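Local coordinates for protein sugar ABC transporter (PDB 4RXT) that binds arabinopyranose and probably serves as the periplasmic sugar-binding component of an ABC transporter, at residues 24-29 against 255-260. Numbering follows the deposited sequence.
Sequences AGARKA and DGIKTA
Ile257 packs its branched side chain against the methyl groups of Ala26 and Ala29, and these are the two residue pairs that come within 4.5 Å. Its CG1 arm lies 3.7 Å from Ala26 CB. The branch point, Ile257 CB, meets Ala29 CB at 3.8 Å. The second branch, Ile257 CG2, also reaches Ala29 CB, at 3.9 Å. This division of labour follows from the first torsion: at chi1 -64° CG1 stands beside the backbone N and opposite the carbonyl carbon, while CG2 is anti to the N, so each branch serves a different alanine. The small alanine methyls leave the backbones close, with 5.8 Å between the CA atoms of Ala26 and Ile257. All three touching residues are buried, with 146 Å² of surface buried in total.

Two residues on, Thr259 turns its hydroxyl back one turn to Asp255: OG1 donates a hydrogen bond to Asp255 O at 2.7 Å, tilted 25° out of the carbonyl plane. Thr259 N donates the helical bond to that oxygen from the opposite face, so two donors grip it. The side chain of Ala26 is about 12 Å from that of the sugar-binding Asp93. Around the contact, Tyr254 also touches Ala29, and Ile257 continues onto Ile7, Val37 and Val67. Helices 17-33 and 249-264 are thereby joined beside strand 66-68 of the parallel sheet in this periplasmic-binding-protein fold.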
ATOM      1  N   ALA A  24       2.864  14.167   3.757  1.00 13.36           N
ATOM      2  CA  ALA A  24       3.576  14.752   4.864  1.00 15.25           C
ATOM      3  C   ALA A  24       5.128  14.619   4.723  1.00 16.92           C
ATOM      4  O   ALA A  24       5.887  15.583   4.981  1.00 17.80           O
ATOM      5  CB  ALA A  24       3.068  14.178   6.184  1.00 15.85           C
ATOM      6  N   GLY A  25       5.595  13.442   4.292  1.00 16.80           N
ATOM      7  CA  GLY A  25       7.011  13.257   4.054  1.00 16.27           C
ATOM      8  C   GLY A  25       7.562  14.170   2.947  1.00 15.61           C
ATOM      9  O   GLY A  25       8.623  14.801   3.104  1.00 15.62           O
ATOM     10  N   ALA A  26       6.839  14.202   1.820  1.00 14.06           N
ATOM     11  CA  ALA A  26       7.200  15.023   0.690  1.00 16.11           C
ATOM     12  C   ALA A  26       7.233  16.502   1.082  1.00 15.57           C
ATOM     13  O   ALA A  26       8.133  17.248   0.675  1.00 16.29           O
ATOM     14  CB  ALA A  26       6.222  14.786  -0.459  1.00 14.54           C
ATOM     15  N   ARG A  27       6.252  16.907   1.888  1.00 15.85           N
ATOM     16  CA  ARG A  27       6.134  18.306   2.350  1.00 17.08           C
ATOM     17  C   ARG A  27       7.363  18.688   3.186  1.00 20.78           C
ATOM     18  O   ARG A  27       7.949  19.777   3.021  1.00 19.13           O
ATOM     19  CB  ARG A  27       4.835  18.498   3.203  1.00 16.79           C
ATOM     20  CG  ARG A  27       4.508  19.917   3.599  1.00 21.19           C
ATOM     21  CD  ARG A  27       3.216  19.928   4.409  1.00 25.20           C
ATOM     22  NE  ARG A  27       2.153  19.213   3.667  1.00 28.25           N
ATOM     23  CZ  ARG A  27       1.416  18.201   4.139  1.00 40.33           C
ATOM     24  NH1 ARG A  27       0.493  17.645   3.373  1.00 37.76           N
ATOM     25  NH2 ARG A  27       1.574  17.745   5.375  1.00 39.84           N
ATOM     26  N   LYS A  28       7.703  17.807   4.128  1.00 17.30           N
ATOM     27  CA  LYS A  28       8.818  18.085   5.034  1.00 22.18           C
ATOM     28  C   LYS A  28      10.111  18.200   4.208  1.00 22.96           C
ATOM     29  O   LYS A  28      10.947  19.094   4.414  1.00 20.68           O
ATOM     30  CB  LYS A  28       8.921  17.001   6.107  1.00 28.37           C
ATOM     31  CG  LYS A  28      10.017  17.219   7.138  1.00 28.29           C
ATOM     32  CD  LYS A  28       9.806  18.472   7.967  1.00 33.25           C
ATOM     33  CE  LYS A  28      10.867  18.616   9.079  1.00 40.38           C
ATOM     34  NZ  LYS A  28      12.173  17.975   8.747  1.00 64.31           N
ATOM     35  N   ALA A  29      10.268  17.290   3.248  1.00 18.28           N
ATOM     36  CA  ALA A  29      11.441  17.332   2.369  1.00 16.95           C
ATOM     37  C   ALA A  29      11.512  18.648   1.594  1.00 23.82           C
ATOM     38  O   ALA A  29      12.579  19.240   1.469  1.00 19.53           O
ATOM     39  CB  ALA A  29      11.449  16.165   1.414  1.00 18.32           C
ATOM     40  N   ASP A 255      12.157  10.727   0.918  1.00 15.10           N
ATOM     41  CA  ASP A 255      13.285  10.317   0.136  1.00 16.32           C
ATOM     42  C   ASP A 255      12.909  10.323  -1.345  1.00 15.36           C
ATOM     43  O   ASP A 255      13.795  10.420  -2.190  1.00 16.76           O
ATOM     44  CB  ASP A 255      13.826   8.969   0.568  1.00 17.03           C
ATOM     45  CG  ASP A 255      14.671   9.056   1.824  1.00 20.61           C
ATOM     46  OD1 ASP A 255      14.996  10.178   2.276  1.00 43.22           O
ATOM     47  OD2 ASP A 255      15.049   7.996   2.342  1.00 29.63           O
ATOM     48  N   GLY A 256      11.621  10.239  -1.669  1.00 15.49           N
ATOM     49  CA  GLY A 256      11.193  10.477  -3.055  1.00 16.44           C
ATOM     50  C   GLY A 256      11.557  11.855  -3.564  1.00 13.66           C
ATOM     51  O   GLY A 256      12.156  12.012  -4.628  1.00 14.16           O
ATOM     52  N   ILE A 257      11.133  12.873  -2.819  1.00 13.54           N
ATOM     53  CA  ILE A 257      11.502  14.247  -3.134  1.00 14.94           C
ATOM     54  C   ILE A 257      13.013  14.466  -3.108  1.00 14.55           C
ATOM     55  O   ILE A 257      13.576  15.043  -4.027  1.00 15.26           O
ATOM     56  CB  ILE A 257      10.806  15.245  -2.210  1.00 16.43           C
ATOM     57  CG1 ILE A 257       9.299  15.195  -2.427  1.00 15.20           C
ATOM     58  CG2 ILE A 257      11.383  16.654  -2.412  1.00 15.92           C
ATOM     59  CD1 ILE A 257       8.786  15.574  -3.812  1.00 18.26           C
ATOM     60  N   LYS A 258      13.669  13.983  -2.064  1.00 13.74           N
ATOM     61  CA  LYS A 258      15.134  14.125  -1.973  1.00 14.13           C
ATOM     62  C   LYS A 258      15.844  13.508  -3.215  1.00 13.93           C
ATOM     63  O   LYS A 258      16.762  14.132  -3.795  1.00 17.03           O
ATOM     64  CB  LYS A 258      15.645  13.524  -0.668  1.00 14.98           C
ATOM     65  CG  LYS A 258      17.092  13.776  -0.336  1.00 19.75           C
ATOM     66  CD  LYS A 258      17.404  13.322   1.075  1.00 28.27           C
ATOM     67  CE  LYS A 258      18.823  13.684   1.443  1.00 29.11           C
ATOM     68  NZ  LYS A 258      18.995  13.502   2.896  1.00 46.94           N
ATOM     69  N   THR A 259      15.416  12.311  -3.609  1.00 13.43           N
ATOM     70  CA  THR A 259      15.961  11.646  -4.805  1.00 12.51           C
ATOM     71  C   THR A 259      15.666  12.396  -6.080  1.00 13.24           C
ATOM     72  O   THR A 259      16.541  12.569  -6.911  1.00 14.26           O
ATOM     73  CB  THR A 259      15.402  10.218  -4.908  1.00 14.26           C
ATOM     74  OG1 THR A 259      15.765   9.491  -3.718  1.00 18.71           O
ATOM     75  CG2 THR A 259      15.896   9.520  -6.166  1.00 15.28           C
ATOM     76  N   ALA A 260      14.433  12.878  -6.216  1.00 13.41           N
ATOM     77  CA  ALA A 260      14.060  13.646  -7.393  1.00 14.37           C
ATOM     78  C   ALA A 260      14.911  14.923  -7.505  1.00 13.38           C
ATOM     79  O   ALA A 260      15.337  15.275  -8.594  1.00 18.22           O
ATOM     80  CB  ALA A 260      12.576  14.008  -7.376  1.00 15.13           C
TER